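PDB 2ZYC: peptidoglycan hydrolase FlgJ from Sphingomonas sp. A1, which probably hydrolyses the peptidoglycan layer as a flagellum-specific muramidase so that the rod can assemble in the periplasm, the piece here being its C-terminal glycosidase family 73 domain. Local coordinates for residues S60-K65 with R85-D90; I42-G47 with K65-R70. The protein carries 2 engineered substitutions. All coordinates share one frame; numbering follows the deposited sequence.

Contact 1: residues S60-K65 with R85-D90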
ATOM      1  N   SER A  60       1.367  20.316   1.631  0.50 11.42           N
ATOM      2  CA  SER A  60       1.837  21.389   2.505  0.50 11.21           C
ATOM      3  C   SER A  60       2.177  20.941   3.930  0.50 11.69           C
ATOM      4  O   SER A  60       2.998  21.574   4.590  0.50 11.87           O
ATOM      5  CB  SER A  60       0.797  22.511   2.557  0.50 10.98           C
ATOM      6  OG  SER A  60      -0.450  22.001   2.979  0.50  8.35           O
ATOM      7  N   ASN A  61       1.548  19.863   4.398  1.00 11.93           N
ATOM      8  CA  ASN A  61       1.803  19.351   5.751  1.00 13.13           C
ATOM      9  C   ASN A  61       2.949  18.328   5.798  1.00 13.62           C
ATOM     10  O   ASN A  61       3.189  17.710   6.838  1.00 14.31           O
ATOM     11  CB  ASN A  61       0.522  18.746   6.346  1.00 13.18           C
ATOM     12  CG  ASN A  61       0.115  17.457   5.650  1.00 14.44           C
ATOM     13  OD1 ASN A  61       0.602  17.160   4.567  1.00 16.49           O
ATOM     14  ND2 ASN A  61      -0.787  16.695   6.262  1.00 15.81           N
ATOM     15  N   TRP A  62       3.624  18.137   4.664  1.00 14.09           N
ATOM     16  CA  TRP A  62       4.793  17.251   4.589  1.00 14.90           C
ATOM     17  C   TRP A  62       6.097  18.046   4.530  1.00 15.92           C
ATOM     18  O   TRP A  62       6.314  18.823   3.601  1.00 15.82           O
ATOM     19  CB  TRP A  62       4.691  16.325   3.370  1.00 14.63           C
ATOM     20  CG  TRP A  62       5.885  15.443   3.166  1.00 14.58           C
ATOM     21  CD1 TRP A  62       6.894  15.626   2.260  1.00 15.39           C
ATOM     22  CD2 TRP A  62       6.190  14.231   3.866  1.00 15.33           C
ATOM     23  NE1 TRP A  62       7.818  14.613   2.362  1.00 15.44           N
ATOM     24  CE2 TRP A  62       7.411  13.739   3.339  1.00 15.72           C
ATOM     25  CE3 TRP A  62       5.560  13.518   4.898  1.00 16.37           C
ATOM     26  CZ2 TRP A  62       8.007  12.560   3.803  1.00 16.08           C
ATOM     27  CZ3 TRP A  62       6.158  12.338   5.359  1.00 15.97           C
ATOM     28  CH2 TRP A  62       7.367  11.878   4.804  1.00 15.49           C
ATOM     29  N   THR A  63       6.956  17.822   5.519  1.00 17.40           N
ATOM     30  CA  THR A  63       8.245  18.515   5.610  1.00 18.81           C
ATOM     31  C   THR A  63       9.406  17.526   5.484  1.00 19.52           C
ATOM     32  O   THR A  63      10.572  17.893   5.673  1.00 20.00           O
ATOM     33  CB  THR A  63       8.377  19.283   6.937  1.00 18.77           C
ATOM     34  OG1 THR A  63       8.223  18.366   8.024  1.00 19.78           O
ATOM     35  CG2 THR A  63       7.311  20.387   7.035  1.00 19.93           C
ATOM     36  N   GLY A  64       9.082  16.277   5.160  1.00 19.39           N
ATOM     37  CA  GLY A  64      10.096  15.256   4.933  1.00 19.73           C
ATOM     38  C   GLY A  64      10.750  15.379   3.569  1.00 19.73           C
ATOM     39  O   GLY A  64      10.591  16.385   2.865  1.00 19.70           O
ATOM     40  N   LYS A  65      11.491  14.340   3.195  1.00 19.83           N
ATOM     41  CA  LYS A  65      12.105  14.266   1.888  1.00 19.99           C
ATOM     42  C   LYS A  65      11.032  14.218   0.805  1.00 19.34           C
ATOM     43  O   LYS A  65       9.984  13.595   0.983  1.00 19.11           O
ATOM     44  CB  LYS A  65      12.998  13.030   1.805  1.00 20.39           C
ATOM     45  CG  LYS A  65      13.906  12.993   0.589  1.00 22.85           C
ATOM     46  CD  LYS A  65      14.776  11.749   0.603  1.00 26.04           C
ATOM     47  CE  LYS A  65      15.762  11.772  -0.561  1.00 28.52           C
ATOM     48  NZ  LYS A  65      16.903  10.839  -0.319  1.00 31.17           N
ATOM     49  N   ARG A  85       4.633  16.046  -6.759  1.00 18.76           N
ATOM     50  CA  ARG A  85       5.534  15.963  -5.619  1.00 17.76           C
ATOM     51  C   ARG A  85       5.086  14.835  -4.705  1.00 16.67           C
ATOM     52  O   ARG A  85       3.951  14.828  -4.214  1.00 15.41           O
ATOM     53  CB  ARG A  85       5.590  17.294  -4.865  1.00 18.08           C
ATOM     54  CG  ARG A  85       6.321  18.377  -5.659  1.00 19.58           C
ATOM     55  CD  ARG A  85       6.122  19.758  -5.074  1.00 19.90           C
ATOM     56  NE  ARG A  85       6.481  19.826  -3.663  1.00 22.90           N
ATOM     57  CZ  ARG A  85       7.704  20.039  -3.193  1.00 24.58           C
ATOM     58  NH1 ARG A  85       8.728  20.210  -4.024  1.00 26.43           N
ATOM     59  NH2 ARG A  85       7.899  20.080  -1.880  1.00 25.59           N
ATOM     60  N   PHE A  86       5.987  13.877  -4.512  1.00 15.43           N
ATOM     61  CA  PHE A  86       5.715  12.689  -3.710  1.00 14.55           C
ATOM     62  C   PHE A  86       6.578  12.639  -2.464  1.00 14.09           C
ATOM     63  O   PHE A  86       7.709  13.124  -2.450  1.00 13.65           O
ATOM     64  CB  PHE A  86       5.968  11.426  -4.540  1.00 14.74           C
ATOM     65  CG  PHE A  86       4.991  11.231  -5.650  1.00 14.65           C
ATOM     66  CD1 PHE A  86       3.749  10.645  -5.401  1.00 15.65           C
ATOM     67  CD2 PHE A  86       5.304  11.633  -6.948  1.00 14.65           C
ATOM     68  CE1 PHE A  86       2.821  10.459  -6.439  1.00 16.26           C
ATOM     69  CE2 PHE A  86       4.396  11.455  -7.986  1.00 15.45           C
ATOM     70  CZ  PHE A  86       3.144  10.865  -7.733  1.00 16.40           C
ATOM     71  N   ARG A  87       6.044  12.025  -1.415  1.00 12.94           N
ATOM     72  CA  ARG A  87       6.826  11.778  -0.210  1.00 13.09           C
ATOM     73  C   ARG A  87       7.937  10.773  -0.510  1.00 13.31           C
ATOM     74  O   ARG A  87       7.780   9.907  -1.371  1.00 12.60           O
ATOM     75  CB  ARG A  87       5.923  11.251   0.904  1.00 12.61           C
ATOM     76  CG  ARG A  87       4.753  12.183   1.204  1.00 12.45           C
ATOM     77  CD  ARG A  87       3.940  11.702   2.405  1.00 11.46           C
ATOM     78  NE  ARG A  87       2.764  12.549   2.617  1.00 11.27           N
ATOM     79  CZ  ARG A  87       1.967  12.486   3.679  1.00 12.41           C
ATOM     80  NH1 ARG A  87       2.214  11.627   4.649  1.00 11.56           N
ATOM     81  NH2 ARG A  87       0.915  13.293   3.774  1.00 11.75           N
ATOM     82  N   ALA A  88       9.062  10.918   0.179  1.00 13.99           N
ATOM     83  CA  ALA A  88      10.135   9.918   0.118  1.00 14.53           C
ATOM     84  C   ALA A  88      10.579   9.545   1.520  1.00 15.31           C
ATOM     85  O   ALA A  88      10.543  10.374   2.445  1.00 15.63           O
ATOM     86  CB  ALA A  88      11.315  10.426  -0.713  1.00 14.92           C
ATOM     87  N   TYR A  89      11.004   8.293   1.672  1.00 15.42           N
ATOM     88  CA  TYR A  89      11.284   7.727   2.982  1.00 16.45           C
ATOM     89  C   TYR A  89      12.661   7.070   2.979  1.00 17.89           C
ATOM     90  O   TYR A  89      13.284   6.952   1.929  1.00 18.01           O
ATOM     91  CB  TYR A  89      10.225   6.682   3.332  1.00 15.61           C
ATOM     92  CG  TYR A  89       8.799   7.179   3.239  1.00 15.00           C
ATOM     93  CD1 TYR A  89       8.246   7.956   4.261  1.00 14.67           C
ATOM     94  CD2 TYR A  89       8.009   6.875   2.127  1.00 15.24           C
ATOM     95  CE1 TYR A  89       6.916   8.406   4.185  1.00 14.30           C
ATOM     96  CE2 TYR A  89       6.688   7.318   2.034  1.00 14.02           C
ATOM     97  CZ  TYR A  89       6.153   8.083   3.069  1.00 12.88           C
ATOM     98  OH  TYR A  89       4.851   8.512   2.966  1.00 13.89           O
ATOM     99  N   ASP A  90      13.110   6.634   4.156  1.00 19.58           N
ATOM    100  CA  ASP A  90      14.396   5.946   4.299  1.00 21.22           C
ATOM    101  C   ASP A  90      14.275   4.421   4.201  1.00 21.38           C
ATOM    102  O   ASP A  90      15.294   3.730   4.115  1.00 21.75           O
ATOM    103  CB  ASP A  90      15.065   6.308   5.630  1.00 22.15           C
ATOM    104  CG  ASP A  90      15.181   7.807   5.854  1.00 25.15           C
ATOM    105  OD1 ASP A  90      15.519   8.550   4.903  1.00 28.54           O
ATOM    106  OD2 ASP A  90      14.947   8.237   7.002  1.00 29.22           O
TER
HETATM  107  O   HOH W   1       0.694  15.811   2.298  1.00 14.16           O
HETATM  108  O   HOH W   2       5.749  18.918   0.563  1.00 22.04           O
HETATM  109  O   HOH W   3      11.330  11.595   4.675  1.00 25.90           O
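Trp62 lies over the extended side chain of Arg87, with one face of the indole against CG and CD. CG sits over the centre of the ring system. Arg87 CD makes a CH-pi contact, 3.7 Å from the centroid of the Trp62 six-membered ring. The guanidinium plane is nearly parallel to the indole, 16° away, with one face toward Trp62 CE3. With CG anti to the backbone N (chi1 176°), the indole projects from the loop toward 85-90, over Arg87. Its far corner meets Tyr89, Trp62 CH2 to Tyr89 CE1 at 3.6 Å, with the two ring planes steeply inclined. The indole edge takes part too: Trp62 NE1 donates to Lys65 O of its own segment at 2.8 Å. Ala88 N donates to the same Lys65 O, at 2.9 Å, from the opposite face of the carbonyl plane. Two bonds therefore grip this oxygen where the loop 60-65 enters the two-stranded antiparallel sheet of this glycosidase family 73 domain. A phenylalanine in place of Trp62 would probably leave Lys65 O without one of its two donors and uncover part of the Arg87 chain. Arg87 NH1, still beside the six-membered ring, forms a salt bridge with Asp98 of helix 92-105, which also hydrogen-bonds Tyr89 OH. At the other terminal nitrogen, a water accepts from Arg87 NH2 and donates to Asn61 OD1. Another water joins Lys65 N to Ala88 O.

Contact 2: residues I42-G47 with K65-R70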
ATOM      1  N   ILE A  42       8.303   4.803  -7.298  1.00 22.84           N
ATOM      2  CA  ILE A  42       8.940   6.099  -7.558  1.00 22.32           C
ATOM      3  C   ILE A  42      10.372   6.092  -7.015  1.00 22.10           C
ATOM      4  O   ILE A  42      10.615   5.615  -5.913  1.00 21.58           O
ATOM      5  CB  ILE A  42       8.111   7.244  -6.930  1.00 22.45           C
ATOM      6  CG1 ILE A  42       6.742   7.334  -7.606  1.00 21.97           C
ATOM      7  CG2 ILE A  42       8.842   8.579  -7.032  1.00 22.33           C
ATOM      8  CD1 ILE A  42       5.633   7.827  -6.676  1.00 23.02           C
ATOM      9  N   ARG A  43      11.312   6.617  -7.803  0.50 22.14           N
ATOM     10  CA  ARG A  43      12.735   6.578  -7.451  0.50 22.35           C
ATOM     11  C   ARG A  43      13.358   7.980  -7.381  0.50 22.42           C
ATOM     12  O   ARG A  43      12.988   8.864  -8.157  0.50 22.57           O
ATOM     13  CB  ARG A  43      13.509   5.701  -8.452  0.50 22.29           C
ATOM     14  CG  ARG A  43      12.751   4.445  -8.911  0.50 22.10           C
ATOM     15  CD  ARG A  43      13.663   3.356  -9.469  0.50 22.38           C
ATOM     16  NE  ARG A  43      14.239   2.532  -8.407  0.50 21.18           N
ATOM     17  CZ  ARG A  43      15.444   2.729  -7.882  0.50 19.96           C
ATOM     18  NH1 ARG A  43      15.890   1.939  -6.911  0.50 18.63           N
ATOM     19  NH2 ARG A  43      16.206   3.713  -8.335  0.50 19.47           N
ATOM     20  N   ASN A  44      14.289   8.174  -6.445  1.00 22.87           N
ATOM     21  CA  ASN A  44      15.072   9.427  -6.347  1.00 23.38           C
ATOM     22  C   ASN A  44      16.073   9.494  -7.495  1.00 23.93           C
ATOM     23  O   ASN A  44      16.429   8.456  -8.058  1.00 24.06           O
ATOM     24  CB  ASN A  44      15.833   9.497  -5.019  1.00 22.99           C
ATOM     25  CG  ASN A  44      14.917   9.603  -3.812  1.00 23.39           C
ATOM     26  OD1 ASN A  44      14.065  10.484  -3.732  1.00 23.74           O
ATOM     27  ND2 ASN A  44      15.101   8.706  -2.860  1.00 22.29           N
ATOM     28  N   LYS A  45      16.536  10.696  -7.840  1.00 24.96           N
ATOM     29  CA  LYS A  45      17.495  10.856  -8.951  1.00 25.79           C
ATOM     30  C   LYS A  45      18.816  10.127  -8.712  1.00 25.72           C
ATOM     31  O   LYS A  45      19.472   9.696  -9.665  1.00 26.21           O
ATOM     32  CB  LYS A  45      17.763  12.329  -9.252  1.00 26.09           C
ATOM     33  CG  LYS A  45      16.596  13.037  -9.910  1.00 27.74           C
ATOM     34  CD  LYS A  45      17.058  14.301 -10.626  1.00 30.49           C
ATOM     35  CE  LYS A  45      15.904  15.272 -10.820  1.00 32.30           C
ATOM     36  NZ  LYS A  45      15.577  15.990  -9.547  1.00 34.41           N
ATOM     37  N   ASP A  46      19.186   9.971  -7.442  1.00 25.71           N
ATOM     38  CA  ASP A  46      20.429   9.287  -7.086  1.00 25.59           C
ATOM     39  C   ASP A  46      20.316   7.759  -7.153  1.00 25.53           C
ATOM     40  O   ASP A  46      21.268   7.045  -6.819  1.00 25.55           O
ATOM     41  CB  ASP A  46      20.948   9.756  -5.713  1.00 25.88           C
ATOM     42  CG  ASP A  46      20.094   9.272  -4.539  1.00 26.42           C
ATOM     43  OD1 ASP A  46      19.115   8.521  -4.739  1.00 27.81           O
ATOM     44  OD2 ASP A  46      20.415   9.645  -3.390  1.00 27.13           O
ATOM     45  N   GLY A  47      19.148   7.267  -7.565  1.00 24.93           N
ATOM     46  CA  GLY A  47      18.919   5.829  -7.711  1.00 24.66           C
ATOM     47  C   GLY A  47      18.357   5.126  -6.485  1.00 24.29           C
ATOM     48  O   GLY A  47      17.961   3.954  -6.565  1.00 24.64           O
ATOM     49  N   LYS A  65      11.491  14.340   3.195  1.00 19.83           N
ATOM     50  CA  LYS A  65      12.105  14.266   1.888  1.00 19.99           C
ATOM     51  C   LYS A  65      11.032  14.218   0.805  1.00 19.34           C
ATOM     52  O   LYS A  65       9.984  13.595   0.983  1.00 19.11           O
ATOM     53  CB  LYS A  65      12.998  13.030   1.805  1.00 20.39           C
ATOM     54  CG  LYS A  65      13.906  12.993   0.589  1.00 22.85           C
ATOM     55  CD  LYS A  65      14.776  11.749   0.603  1.00 26.04           C
ATOM     56  CE  LYS A  65      15.762  11.772  -0.561  1.00 28.52           C
ATOM     57  NZ  LYS A  65      16.903  10.839  -0.319  1.00 31.17           N
ATOM     58  N   VAL A  66      11.315  14.884  -0.309  1.00 18.94           N
ATOM     59  CA  VAL A  66      10.400  14.975  -1.438  1.00 18.95           C
ATOM     60  C   VAL A  66      11.066  14.469  -2.712  1.00 19.26           C
ATOM     61  O   VAL A  66      12.236  14.769  -2.983  1.00 19.26           O
ATOM     62  CB  VAL A  66       9.901  16.429  -1.639  1.00 18.91           C
ATOM     63  CG1 VAL A  66       9.127  16.574  -2.953  1.00 18.46           C
ATOM     64  CG2 VAL A  66       9.043  16.873  -0.445  1.00 19.01           C
ATOM     65  N   VAL A  67      10.314  13.697  -3.486  1.00 19.11           N
ATOM     66  CA  VAL A  67      10.764  13.260  -4.791  1.00 19.54           C
ATOM     67  C   VAL A  67       9.738  13.693  -5.833  1.00 20.09           C
ATOM     68  O   VAL A  67       8.528  13.509  -5.654  1.00 19.27           O
ATOM     69  CB  VAL A  67      11.057  11.724  -4.830  1.00 19.67           C
ATOM     70  CG1 VAL A  67       9.844  10.911  -4.367  1.00 19.59           C
ATOM     71  CG2 VAL A  67      11.518  11.293  -6.222  1.00 19.54           C
ATOM     72  N   GLU A  68      10.220  14.316  -6.901  1.00 21.28           N
ATOM     73  CA  GLU A  68       9.351  14.704  -7.998  1.00 23.02           C
ATOM     74  C   GLU A  68       9.280  13.575  -9.009  1.00 23.51           C
ATOM     75  O   GLU A  68      10.285  12.906  -9.286  1.00 23.94           O
ATOM     76  CB  GLU A  68       9.813  16.015  -8.648  1.00 23.15           C
ATOM     77  CG  GLU A  68       9.486  17.239  -7.798  1.00 23.89           C
ATOM     78  CD  GLU A  68      10.183  18.513  -8.250  1.00 25.29           C
ATOM     79  OE1 GLU A  68      10.575  18.615  -9.432  1.00 28.04           O
ATOM     80  OE2 GLU A  68      10.336  19.422  -7.406  1.00 29.04           O
ATOM     81  N   ALA A  69       8.082  13.342  -9.528  1.00 23.83           N
ATOM     82  CA  ALA A  69       7.867  12.328 -10.552  1.00 24.58           C
ATOM     83  C   ALA A  69       6.745  12.771 -11.477  1.00 25.30           C
ATOM     84  O   ALA A  69       5.791  13.429 -11.052  1.00 24.45           O
ATOM     85  CB  ALA A  69       7.555  10.976  -9.922  1.00 24.73           C
ATOM     86  N   ARG A  70       6.872  12.432 -12.754  1.00 26.57           N
ATOM     87  CA  ARG A  70       5.868  12.825 -13.730  1.00 28.09           C
ATOM     88  C   ARG A  70       4.645  11.902 -13.688  1.00 29.03           C
ATOM     89  O   ARG A  70       4.773  10.680 -13.544  1.00 28.84           O
ATOM     90  CB  ARG A  70       6.474  12.884 -15.136  1.00 28.23           C
ATOM     91  CG  ARG A  70       7.459  14.038 -15.344  1.00 29.09           C
ATOM     92  CD  ARG A  70       8.215  13.874 -16.657  1.00 30.59           C
ATOM     93  NE  ARG A  70       8.738  12.517 -16.785  1.00 31.71           N
ATOM     94  CZ  ARG A  70       8.742  11.809 -17.911  1.00 31.40           C
ATOM     95  NH1 ARG A  70       8.253  12.324 -19.032  1.00 31.50           N
ATOM     96  NH2 ARG A  70       9.236  10.579 -17.911  1.00 31.75           N
TER
HETATM   97  O   HOH W   4      14.348  13.036  -3.353  1.00 34.27           O
HETATM   98  O   HOH W   5      18.283  11.431  -2.658  1.00 59.90           O
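Asn44 and Val67 cross at about a right angle, and the amide oxygen does the touching: Asn44 OD1 lies 3.4 Å from Val67 CB. Asn44 CG stands anti to its own carbonyl carbon (chi1 -66°), which places the amide beside the strand, where OD1 meets Val67. Asn44 OD1 also accepts from a water at 2.6 Å, and that water donates to Val66 O at 2.8 Å. The amide is thus tied through water to the strand backbone. Its nitrogen turns elsewhere, and ND2 is hydrogen-bonded to Thr48 OG1. Lys65 meets Asn44 tip to tip, with Lys65 NZ 3.8 Å from Asn44 ND2, a contact without a hydrogen bond. Asn44 also opens a type I beta turn that runs to Gly47, closed by the bond from Gly47 N to Asn44 O. This turn belongs to the long loop after helix 24-35, which here folds against strand 65-71, one of the two strands of the antiparallel sheet. Further along the strand the contact becomes apolar. Ile42 and Val67 cross at a slant, CG2 of Ile42 approaching CG1 of Val67 at 3.7 Å. Ile42 CG2 also reaches Ala69 CB, at 4.0 Å. The other methyl of Val67, CG2, sits 3.4 Å from Arg43 O. At the turn end, the opposite charges of Asp46 OD2 and Lys65 NZ lie 4.8 Å apart. A water between them accepts from NZ and donates weakly to OD2.

How the contacts relate
After helix 24-35 the chain enters a long loop. Residues 42-47 come first and 60-65 later, at the entry to strand 65-71. Contact 2 closes the stretch from 42-47 to strand 65-71 by laying 42-47 on that strand, and 60-65 falls within it. The chain then runs on to strand 82-88, where contact 1 brings 85-90 back to 60-65. The two closures cross rather than nest, because their segments alternate along the chain, and they share Lys65. They meet at the sheet: Phe86 N is probably hydrogen-bonded to Val67 O, and the Phe86 ring packs on Ile42 and Ala69. Together they tie both parts of the loop to the two-stranded sheet.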